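Local coordinates for protein glutathione S-transferase (Burkholderia glumae, PDB 4ISD) that binds glutathione and, as a glutathione S-transferase homologue, probably catalyses its conjugation to electrophilic substrates, at residues E54-R59 with T70-S75; P7-V12 with E36-D41; F25-E30 with W166-T171; Q106-I111 with D170-L175. All coordinates share one frame; numbering follows the deposited sequence.

Interaction 1 of 4, residues E54-R59 with T70-S75; sequences EVSLTR and TLSESS. With GSH (glutathione), chain F.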
# COMPACT_ATOMS: atom_id res chain seq x y z
N GLU A 54 13.27 9.99 -13.39
CA GLU A 54 13.50 9.44 -14.73
C GLU A 54 12.61 8.24 -15.14
O GLU A 54 11.81 8.35 -16.07
CB GLU A 54 14.99 9.11 -14.93
N VAL A 55 12.74 7.09 -14.48
CA VAL A 55 11.78 6.01 -14.75
C VAL A 55 10.91 5.80 -13.54
O VAL A 55 10.00 4.97 -13.56
CB VAL A 55 12.42 4.62 -15.14
CG1 VAL A 55 13.17 4.70 -16.46
CG2 VAL A 55 13.31 4.07 -14.04
N SER A 56 11.21 6.55 -12.47
CA SER A 56 10.55 6.31 -11.20
C SER A 56 10.22 7.56 -10.42
O SER A 56 11.11 8.26 -9.94
CB SER A 56 11.41 5.42 -10.31
OG SER A 56 10.81 5.31 -9.03
N LEU A 57 8.93 7.81 -10.26
CA LEU A 57 8.45 8.95 -9.49
C LEU A 57 8.93 8.93 -8.02
O LEU A 57 9.23 9.96 -7.46
CB LEU A 57 6.92 8.99 -9.54
CG LEU A 57 6.26 10.05 -8.67
CD1 LEU A 57 6.56 11.43 -9.24
CD2 LEU A 57 4.76 9.79 -8.54
N THR A 58 9.01 7.74 -7.43
CA THR A 58 9.32 7.62 -6.00
C THR A 58 10.82 7.50 -5.70
O THR A 58 11.24 7.66 -4.55
CB THR A 58 8.66 6.38 -5.43
OG1 THR A 58 9.28 5.21 -5.99
CG2 THR A 58 7.19 6.37 -5.77
N ARG A 59 11.61 7.20 -6.73
CA ARG A 59 13.04 6.94 -6.58
C ARG A 59 13.33 5.78 -5.62
O ARG A 59 14.27 5.83 -4.83
CB ARG A 59 13.79 8.18 -6.14
CG ARG A 59 13.62 9.38 -7.08
CD ARG A 59 14.62 10.46 -6.70
NE ARG A 59 14.01 11.77 -6.59
CZ ARG A 59 14.58 12.80 -5.97
NH1 ARG A 59 15.75 12.65 -5.38
NH2 ARG A 59 13.96 13.97 -5.92
N THR A 70 5.52 3.21 -17.06
CA THR A 70 6.36 2.90 -15.91
C THR A 70 5.61 3.04 -14.60
O THR A 70 4.71 3.88 -14.48
CB THR A 70 7.65 3.73 -15.89
OG1 THR A 70 7.30 5.10 -15.73
CG2 THR A 70 8.42 3.55 -17.20
N LEU A 71 5.96 2.20 -13.64
CA LEU A 71 5.18 2.05 -12.42
C LEU A 71 6.06 1.59 -11.27
O LEU A 71 6.74 0.57 -11.38
CB LEU A 71 4.06 1.02 -12.65
CG LEU A 71 3.03 0.90 -11.53
CD1 LEU A 71 2.21 2.17 -11.44
CD2 LEU A 71 2.12 -0.29 -11.72
N SER A 72 6.06 2.34 -10.16
CA SER A 72 6.76 1.93 -8.93
C SER A 72 5.80 1.37 -7.87
O SER A 72 4.60 1.22 -8.14
CB SER A 72 7.59 3.07 -8.36
OG SER A 72 8.85 3.17 -9.02
N GLU A 73 6.32 1.05 -6.68
CA GLU A 73 5.53 0.43 -5.60
C GLU A 73 5.07 -0.98 -5.98
O GLU A 73 4.13 -1.16 -6.78
CB GLU A 73 4.34 1.29 -5.16
CG GLU A 73 4.71 2.63 -4.55
CD GLU A 73 5.41 2.48 -3.22
OE1 GLU A 73 4.86 1.77 -2.36
OE2 GLU A 73 6.52 3.05 -3.04
N SER A 74 5.73 -1.97 -5.36
CA SER A 74 5.57 -3.38 -5.69
C SER A 74 4.14 -3.90 -5.59
O SER A 74 3.71 -4.72 -6.42
CB SER A 74 6.51 -4.24 -4.83
OG SER A 74 6.08 -4.29 -3.49
N SER A 75 3.39 -3.43 -4.59
CA SER A 75 1.99 -3.83 -4.50
C SER A 75 1.18 -3.30 -5.70
O SER A 75 0.39 -4.03 -6.29
CB SER A 75 1.35 -3.40 -3.15
OG SER A 75 1.10 -2.01 -3.07
N1 GSH F . 6.33 0.28 -0.54
CA1 GSH F . 7.46 0.18 -1.44
C1 GSH F . 7.31 -0.94 -2.43
O11 GSH F . 6.63 -1.97 -2.18
O12 GSH F . 7.88 -0.82 -3.56
CB1 GSH F . 8.78 0.12 -0.72
CG1 GSH F . 9.92 0.21 -1.75
CD1 GSH F . 11.26 0.37 -1.02
OE1 GSH F . 11.29 0.60 0.18
N2 GSH F . 12.52 0.22 -1.77
CA2 GSH F . 13.81 0.35 -1.13
C2 GSH F . 14.55 1.52 -1.69
O2 GSH F . 14.42 1.85 -2.86
CB2 GSH F . 14.65 -0.87 -1.38
SG2 GSH F . 15.17 -1.54 0.18
N3 GSH F . 15.44 2.29 -0.86
CA3 GSH F . 16.12 3.42 -1.46
C3 GSH F . 15.53 4.67 -0.86
O31 GSH F . 14.38 4.63 -0.34
O32 GSH F . 16.20 5.74 -0.86
O HOH W 1 7.59 5.52 -10.56

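Interaction 2 of 4, residues P7-V12 with E36-D41; sequences PITLYV and EIRTVD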
# COMPACT_ATOMS: atom_id res chain seq x y z
N PRO A 7 6.95 -5.77 -24.27
CA PRO A 7 8.23 -5.86 -23.56
C PRO A 7 8.09 -5.43 -22.10
O PRO A 7 7.31 -4.54 -21.80
CB PRO A 7 9.13 -4.88 -24.32
CG PRO A 7 8.19 -4.05 -25.16
CD PRO A 7 7.05 -4.94 -25.48
N ILE A 8 8.84 -6.08 -21.21
CA ILE A 8 8.75 -5.79 -19.78
C ILE A 8 10.15 -5.67 -19.19
O ILE A 8 11.03 -6.48 -19.49
CB ILE A 8 7.91 -6.87 -19.04
CG1 ILE A 8 6.46 -6.87 -19.54
CG2 ILE A 8 7.95 -6.66 -17.53
CD1 ILE A 8 5.57 -7.97 -18.94
N THR A 9 10.37 -4.64 -18.37
CA THR A 9 11.65 -4.47 -17.69
C THR A 9 11.41 -4.29 -16.20
O THR A 9 10.42 -3.69 -15.79
CB THR A 9 12.43 -3.25 -18.22
OG1 THR A 9 12.65 -3.39 -19.63
CG2 THR A 9 13.77 -3.14 -17.52
N LEU A 10 12.32 -4.81 -15.39
CA LEU A 10 12.21 -4.67 -13.95
C LEU A 10 13.49 -4.04 -13.40
O LEU A 10 14.60 -4.48 -13.72
CB LEU A 10 11.90 -6.02 -13.30
CG LEU A 10 11.59 -6.07 -11.80
CD1 LEU A 10 10.19 -5.57 -11.51
CD2 LEU A 10 11.78 -7.49 -11.26
N TYR A 11 13.31 -2.98 -12.62
CA TYR A 11 14.40 -2.27 -11.97
C TYR A 11 14.46 -2.76 -10.54
O TYR A 11 13.46 -2.75 -9.82
CB TYR A 11 14.16 -0.73 -12.02
CG TYR A 11 14.23 -0.16 -13.42
CD1 TYR A 11 13.13 -0.23 -14.28
CD2 TYR A 11 15.41 0.41 -13.90
CE1 TYR A 11 13.19 0.25 -15.58
CE2 TYR A 11 15.48 0.90 -15.20
CZ TYR A 11 14.37 0.82 -16.03
OH TYR A 11 14.43 1.31 -17.33
N VAL A 12 15.63 -3.22 -10.13
CA VAL A 12 15.82 -3.75 -8.78
C VAL A 12 17.10 -3.16 -8.22
O VAL A 12 17.88 -2.56 -8.96
CB VAL A 12 15.87 -5.32 -8.76
CG1 VAL A 12 14.55 -5.92 -9.25
CG2 VAL A 12 17.02 -5.85 -9.60
N GLU A 36 13.24 -8.38 -18.91
CA GLU A 36 14.64 -8.08 -18.70
C GLU A 36 14.78 -7.53 -17.29
O GLU A 36 13.84 -6.94 -16.76
CB GLU A 36 15.11 -7.02 -19.69
CG GLU A 36 16.61 -6.91 -19.82
CD GLU A 36 17.22 -8.17 -20.40
OE1 GLU A 36 16.57 -8.80 -21.27
OE2 GLU A 36 18.35 -8.54 -19.99
N ILE A 37 15.95 -7.71 -16.69
CA ILE A 37 16.23 -7.10 -15.40
C ILE A 37 17.34 -6.08 -15.53
O ILE A 37 18.40 -6.38 -16.09
CB ILE A 37 16.60 -8.13 -14.33
CG1 ILE A 37 15.35 -8.86 -13.84
CG2 ILE A 37 17.26 -7.47 -13.13
CD1 ILE A 37 15.63 -10.26 -13.34
N ARG A 38 17.07 -4.87 -15.03
CA ARG A 38 18.04 -3.79 -14.93
C ARG A 38 18.22 -3.42 -13.47
O ARG A 38 17.27 -3.49 -12.68
CB ARG A 38 17.58 -2.56 -15.72
CG ARG A 38 17.45 -2.81 -17.21
CD ARG A 38 16.96 -1.58 -17.95
NE ARG A 38 16.65 -1.89 -19.35
CZ ARG A 38 16.12 -1.03 -20.21
NH1 ARG A 38 15.84 0.22 -19.84
NH2 ARG A 38 15.88 -1.42 -21.46
N THR A 39 19.43 -3.01 -13.09
CA THR A 39 19.73 -2.79 -11.68
C THR A 39 20.04 -1.34 -11.35
O THR A 39 20.51 -0.59 -12.20
CB THR A 39 20.93 -3.61 -11.26
OG1 THR A 39 22.09 -3.14 -11.94
CG2 THR A 39 20.71 -5.08 -11.59
N VAL A 40 19.77 -0.97 -10.11
CA VAL A 40 20.07 0.37 -9.60
C VAL A 40 20.98 0.24 -8.36
O VAL A 40 20.67 -0.51 -7.44
CB VAL A 40 18.77 1.13 -9.26
CG1 VAL A 40 19.05 2.60 -9.06
CG2 VAL A 40 17.74 0.95 -10.38
N ASP A 41 22.10 0.96 -8.36
CA ASP A 41 23.09 0.91 -7.27
C ASP A 41 22.64 1.73 -6.04
O ASP A 41 21.62 2.41 -6.07
CB ASP A 41 24.43 1.44 -7.79
CG ASP A 41 25.61 1.13 -6.87
OD1 ASP A 41 25.38 0.62 -5.75
OD2 ASP A 41 26.76 1.41 -7.26

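Interaction 3 of 4, residues F25-E30 with W166-T171; sequences FVVLKE and WCIADT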
# COMPACT_ATOMS: atom_id res chain seq x y z
N PHE A 25 9.30 -9.37 -8.79
CA PHE A 25 9.91 -10.43 -9.56
C PHE A 25 9.06 -11.69 -9.45
O PHE A 25 8.87 -12.42 -10.43
CB PHE A 25 11.34 -10.69 -9.06
CG PHE A 25 12.06 -11.81 -9.78
CD1 PHE A 25 11.75 -13.14 -9.52
CD2 PHE A 25 13.07 -11.52 -10.69
CE1 PHE A 25 12.41 -14.18 -10.18
CE2 PHE A 25 13.75 -12.55 -11.34
CZ PHE A 25 13.42 -13.89 -11.09
N VAL A 26 8.54 -11.96 -8.25
CA VAL A 26 7.79 -13.21 -8.06
C VAL A 26 6.47 -13.17 -8.82
O VAL A 26 6.04 -14.19 -9.37
CB VAL A 26 7.58 -13.56 -6.56
CG1 VAL A 26 6.45 -14.57 -6.39
CG2 VAL A 26 8.88 -14.08 -5.95
N VAL A 27 5.86 -11.99 -8.90
CA VAL A 27 4.60 -11.85 -9.64
C VAL A 27 4.79 -12.20 -11.11
O VAL A 27 4.04 -13.00 -11.68
CB VAL A 27 3.99 -10.45 -9.48
CG1 VAL A 27 2.74 -10.31 -10.32
CG2 VAL A 27 3.67 -10.20 -8.03
N LEU A 28 5.81 -11.60 -11.72
CA LEU A 28 6.11 -11.83 -13.13
C LEU A 28 6.36 -13.31 -13.38
O LEU A 28 5.82 -13.90 -14.32
CB LEU A 28 7.35 -11.02 -13.56
CG LEU A 28 7.18 -9.50 -13.63
CD1 LEU A 28 8.52 -8.79 -13.45
CD2 LEU A 28 6.53 -9.09 -14.95
N LYS A 29 7.17 -13.91 -12.52
CA LYS A 29 7.53 -15.30 -12.70
C LYS A 29 6.34 -16.24 -12.54
O LYS A 29 6.19 -17.17 -13.32
CB LYS A 29 8.69 -15.68 -11.79
CG LYS A 29 10.04 -15.46 -12.44
CD LYS A 29 10.30 -16.56 -13.45
CE LYS A 29 11.66 -16.40 -14.12
NZ LYS A 29 11.77 -15.09 -14.81
N GLU A 30 5.48 -15.99 -11.56
CA GLU A 30 4.30 -16.83 -11.36
C GLU A 30 3.43 -16.88 -12.62
O GLU A 30 2.86 -17.93 -12.94
CB GLU A 30 3.45 -16.31 -10.21
CG GLU A 30 4.12 -16.43 -8.86
CD GLU A 30 4.25 -17.86 -8.39
OE1 GLU A 30 3.44 -18.71 -8.83
OE2 GLU A 30 5.16 -18.12 -7.58
N TRP A 166 -1.91 -20.07 -2.79
CA TRP A 166 -0.87 -19.05 -2.74
C TRP A 166 -1.37 -17.74 -3.35
O TRP A 166 -2.11 -17.74 -4.33
CB TRP A 166 0.37 -19.52 -3.49
CG TRP A 166 1.43 -18.47 -3.59
CD1 TRP A 166 2.46 -18.25 -2.71
CD2 TRP A 166 1.59 -17.50 -4.64
NE1 TRP A 166 3.24 -17.20 -3.14
CE2 TRP A 166 2.73 -16.73 -4.32
CE3 TRP A 166 0.88 -17.22 -5.80
CZ2 TRP A 166 3.17 -15.69 -5.13
CZ3 TRP A 166 1.32 -16.19 -6.60
CH2 TRP A 166 2.45 -15.43 -6.26
N CYS A 167 -0.98 -16.63 -2.73
CA CYS A 167 -1.07 -15.33 -3.39
C CYS A 167 0.21 -14.56 -3.08
O CYS A 167 1.00 -15.00 -2.23
CB CYS A 167 -2.32 -14.55 -2.97
SG CYS A 167 -2.45 -14.05 -1.24
N ILE A 168 0.43 -13.44 -3.77
CA ILE A 168 1.66 -12.66 -3.60
C ILE A 168 1.83 -12.18 -2.16
O ILE A 168 2.96 -11.93 -1.72
CB ILE A 168 1.76 -11.45 -4.59
CG1 ILE A 168 3.18 -10.90 -4.60
CG2 ILE A 168 0.75 -10.35 -4.25
CD1 ILE A 168 4.21 -11.95 -4.96
N ALA A 169 0.73 -12.06 -1.42
CA ALA A 169 0.78 -11.65 -0.01
C ALA A 169 1.60 -12.60 0.83
O ALA A 169 2.24 -12.16 1.79
CB ALA A 169 -0.61 -11.54 0.57
N ASP A 170 1.59 -13.89 0.46
CA ASP A 170 2.32 -14.95 1.18
C ASP A 170 3.83 -14.81 1.06
O ASP A 170 4.55 -15.00 2.04
CB ASP A 170 1.91 -16.34 0.71
CG ASP A 170 0.47 -16.67 1.04
OD1 ASP A 170 0.15 -16.72 2.25
OD2 ASP A 170 -0.34 -16.88 0.09
N THR A 171 4.32 -14.49 -0.14
CA THR A 171 5.74 -14.20 -0.32
C THR A 171 6.13 -13.03 0.58
O THR A 171 7.14 -13.08 1.28
CB THR A 171 6.07 -13.79 -1.76
OG1 THR A 171 5.47 -14.71 -2.67
CG2 THR A 171 7.58 -13.77 -1.97

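Interaction 4 of 4, residues Q106-I111 with D170-L175; sequences QLQAWI and DTDFAL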
# COMPACT_ATOMS: atom_id res chain seq x y z
N GLN A 106 -4.95 -5.87 2.39
CA GLN A 106 -4.62 -5.48 3.76
C GLN A 106 -3.24 -5.96 4.23
O GLN A 106 -2.46 -5.18 4.78
CB GLN A 106 -5.68 -5.98 4.72
CG GLN A 106 -5.22 -5.95 6.17
CD GLN A 106 -6.31 -6.39 7.11
OE1 GLN A 106 -6.98 -5.55 7.75
NE2 GLN A 106 -6.52 -7.70 7.21
N LEU A 107 -2.94 -7.24 4.01
CA LEU A 107 -1.67 -7.78 4.50
C LEU A 107 -0.47 -7.10 3.82
O LEU A 107 0.47 -6.66 4.50
CB LEU A 107 -1.63 -9.31 4.34
CG LEU A 107 -0.44 -10.15 4.84
CD1 LEU A 107 -0.03 -9.79 6.27
CD2 LEU A 107 -0.76 -11.65 4.73
N GLN A 108 -0.52 -6.97 2.49
CA GLN A 108 0.50 -6.24 1.71
C GLN A 108 0.77 -4.82 2.23
O GLN A 108 1.92 -4.42 2.40
CB GLN A 108 0.11 -6.16 0.23
CG GLN A 108 0.15 -7.51 -0.48
CD GLN A 108 0.47 -7.37 -1.95
OE1 GLN A 108 -0.40 -6.99 -2.75
NE2 GLN A 108 1.73 -7.65 -2.32
N ALA A 109 -0.29 -4.07 2.48
CA ALA A 109 -0.15 -2.69 2.95
C ALA A 109 0.40 -2.65 4.36
O ALA A 109 1.21 -1.77 4.72
CB ALA A 109 -1.50 -1.97 2.89
N TRP A 110 -0.05 -3.58 5.19
CA TRP A 110 0.37 -3.61 6.57
C TRP A 110 1.87 -3.82 6.60
O TRP A 110 2.60 -3.05 7.23
CB TRP A 110 -0.34 -4.72 7.33
CG TRP A 110 -0.11 -4.65 8.81
CD1 TRP A 110 0.19 -3.53 9.56
CD2 TRP A 110 -0.13 -5.75 9.73
NE1 TRP A 110 0.34 -3.88 10.88
CE2 TRP A 110 0.14 -5.23 11.01
CE3 TRP A 110 -0.38 -7.11 9.59
CZ2 TRP A 110 0.18 -6.04 12.15
CZ3 TRP A 110 -0.34 -7.90 10.72
CH2 TRP A 110 -0.06 -7.37 11.98
N ILE A 111 2.31 -4.86 5.91
CA ILE A 111 3.72 -5.20 5.82
C ILE A 111 4.54 -3.99 5.39
O ILE A 111 5.55 -3.65 6.01
CB ILE A 111 3.93 -6.37 4.85
CG1 ILE A 111 3.45 -7.67 5.51
CG2 ILE A 111 5.38 -6.47 4.43
CD1 ILE A 111 3.33 -8.82 4.57
N ASP A 170 1.59 -13.89 0.46
CA ASP A 170 2.32 -14.95 1.18
C ASP A 170 3.83 -14.81 1.06
O ASP A 170 4.55 -15.00 2.04
CB ASP A 170 1.91 -16.34 0.71
CG ASP A 170 0.47 -16.67 1.04
OD1 ASP A 170 0.15 -16.72 2.25
OD2 ASP A 170 -0.34 -16.88 0.09
N THR A 171 4.32 -14.49 -0.14
CA THR A 171 5.74 -14.20 -0.32
C THR A 171 6.13 -13.03 0.58
O THR A 171 7.14 -13.08 1.28
CB THR A 171 6.07 -13.79 -1.76
OG1 THR A 171 5.47 -14.71 -2.67
CG2 THR A 171 7.58 -13.77 -1.97
N ASP A 172 5.30 -11.99 0.55
CA ASP A 172 5.56 -10.79 1.33
C ASP A 172 5.59 -11.09 2.81
O ASP A 172 6.47 -10.62 3.53
CB ASP A 172 4.48 -9.74 1.04
CG ASP A 172 4.65 -9.10 -0.31
OD1 ASP A 172 5.73 -9.32 -0.93
OD2 ASP A 172 3.72 -8.39 -0.74
N PHE A 173 4.61 -11.88 3.25
CA PHE A 173 4.50 -12.28 4.64
C PHE A 173 5.73 -13.10 5.06
O PHE A 173 6.34 -12.83 6.11
CB PHE A 173 3.24 -13.11 4.87
CG PHE A 173 2.80 -13.15 6.30
CD1 PHE A 173 3.14 -12.13 7.17
CD2 PHE A 173 2.03 -14.21 6.77
CE1 PHE A 173 2.73 -12.15 8.48
CE2 PHE A 173 1.62 -14.24 8.08
CZ PHE A 173 1.97 -13.21 8.95
N ALA A 174 6.09 -14.07 4.22
CA ALA A 174 7.18 -14.98 4.53
C ALA A 174 8.49 -14.21 4.67
O ALA A 174 9.25 -14.44 5.62
CB ALA A 174 7.30 -16.05 3.48
N LEU A 175 8.74 -13.30 3.73
CA LEU A 175 9.91 -12.41 3.86
C LEU A 175 9.90 -11.66 5.18
O LEU A 175 10.90 -11.67 5.90
CB LEU A 175 10.00 -11.42 2.70
CG LEU A 175 10.06 -12.16 1.36
CD1 LEU A 175 10.35 -11.24 0.18
CD2 LEU A 175 11.07 -13.29 1.45

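Interaction 1 of 4, residues E54-R59 with T70-S75
The glutathione site forms where strand 69-72 turns into helix 74-84, and the loop 54-59 runs alongside that corner. E73 sits at the N-cap position, its chain bent at chi2 (-68°) so that OE1 accepts a hydrogen bond from the amine N1 of GSH at 2.8 Å. The α-carboxylate of the γ-glutamyl residue is gripped by S74 alone of the two segments: S74 N gives a fairly straight bond to GSH O12 (3.0 Å, 163°), while S74 OG donates to GSH O11 at 2.7 Å. A backbone N-H at a helix start would suit this negative group. Such an acidic residue followed by serine is the glutathione-recognition element of the thioredoxin-like domain in many transferases. R60 forms a salt bridge with E73 OE2, and R112 bonds to S74 OG.

On the loop side S56 OG and S72 OG share a hydrogen bond of 2.9 Å; the main partner of S72 OG is T63 OG1. A water accepts a hydrogen bond from L57 N at 2.7 Å and is also bonded to S72 OG. T58 OG1 approaches S72 CB to 3.6 Å, and T70 OG1 donates a long, weak bond to V55 O (3.5 Å).

Interaction 2 of 4, residues P7-V12 with E36-D41
Starting at I8, strand 8-12 pairs in parallel with strand 36-40, and I8 O accepts a hydrogen bond from E36 N at 3.0 Å. T9 uses its CG2, anti to the backbone N, to lie over one face of the R38 guanidinium, with R38 CD 3.6 Å from that methyl. L10 is bonded twice through its backbone: its N donates to E36 O, and its O receives R38 N at 2.8 Å (166°), nearly along the C=O axis. Its side chain faces helix 19-31, the crossover connection that makes these strands a β-α-β unit. Y11 points to the same face as T9; its ring and the extended R38 chain lie side by side, ring and guanidinium planes 84° apart. At the tips R38 NH1 donates a weak bond to Y11 OH (3.1 Å, 127°), and V40 CG2 meets the ring edge at CD2 (4.3 Å). V12 shares the L10 face, where its CG2 packs 3.9 Å from I37 CG2; its N donates to R38 O, and its O accepts from V40 N (2.7 Å). Backbone bonds set the pairing, while side chains leave a polar T9 face and an apolar L10 face suited to packing on helix 19-31.

Interaction 3 of 4, residues F25-E30 with W166-T171
The indole of W166 and the carboxylate of E30 reach toward each other tip to tip and stack, their planes 30° apart, across the junction between the thioredoxin-like N-terminal domain and the all-helical C-terminal domain. Helix 19-31 supplies one wall; the start of helix 168-177, with the residues just before it, supplies the other. W166 CG is anti to the backbone N (chi1 174°), which swings the six-membered ring out toward the first helix. E30 bends at chi2, so that its CG comes to CH2 of W166 at 3.2 Å and its CD lies over one face of the ring. On the opposite face sits I168 N, so each face of the indole has a neighbour, offset toward the rim. The charge of E30 is answered outside: OE1 makes a salt bridge with R201, which also forms a cation-pi contact with W166, and OE2 is bonded to S203.

V26 fills the angle between these groups. Its CG1, anti to the backbone N, crosses obliquely to W166 CZ2 and is equally close, 3.7 Å, to I168 CD1, while T171 OG1 faces it tip to tip. V27 meets I168 at about a right angle, CG2 against CG1 at 3.5 Å; A78 and L81 of helix 74-84 also touch V27.

Within the second wall, W166 NE1 gives a weak bond in the ring plane to T171 OG1 (3.4 Å). D170 folds back to the residue preceding the helix, its OD2 accepting from C167 N through the anti lone pair at 2.9 Å and 167°.

Interaction 4 of 4, residues Q106-I111 with D170-L175
This is a buried helix-to-helix contact inside the all-helical C-terminal domain, where helix 98-113 runs beside helix 168-177. The two short segments lie 9.5 Å apart at their axes and point roughly the same way, 34° from parallel. One polar bond and a small apolar patch join them.

The polar bond is between Q108 and D172. Q108 starts with CG anti to the carbonyl carbon and extends beyond it, carrying NE2 across to D172 OD2 at 2.6 Å. The N-H is directed almost straight at the oxygen (169°), which it meets nearly along the C-O axis and in the plane of the amide. Amide and carboxylate are close to coplanar, 20° apart. D172 has further partners: OD2 also makes a salt bridge with R112, and OD1 is bonded to S23. Because R112 itself donates to the bound glutathione, D172 is a second-shell residue that would help to position R112, and its several donors would be expected to keep the buried carboxylate ionised.

In the apolar part of the contact, L107 CD1 lies over one face of the F173 ring, toward the rim and 4.0 Å from F173 CD1, the two side chains crossing at about a right angle. I111 points at the second helix's backbone: its CD1 is 3.6 Å from F173 N and 3.8 Å from D172 CB.

Around this pair, helix 19-31 and helix 189-199 touch other sides of helix 168-177, while W110 and Q106 of helix 98-113 reach T58 and S72 of the second subunit.

Following the chain from the N terminus, interaction 2 closes first, joining strand 8-13 to strand 36-40 around helix 19-31. Interaction 1 comes next in series, closing the short loop from 54-59 through strand 63-66 to 70-75; V55 touches Y11 of interaction 2. Interaction 3 opens on helix 19-31, so it crosses interaction 2, and it spans far enough to enclose interaction 1 while tying the thioredoxin-like domain to the helical one. F25, L28, I8, L10 and I37 pack together where interactions 2 and 3 meet. Interaction 4 ends on the same helix as interaction 3, sharing D170 and T171, and its Q108 touches I168 of interaction 3 and S75 of interaction 1.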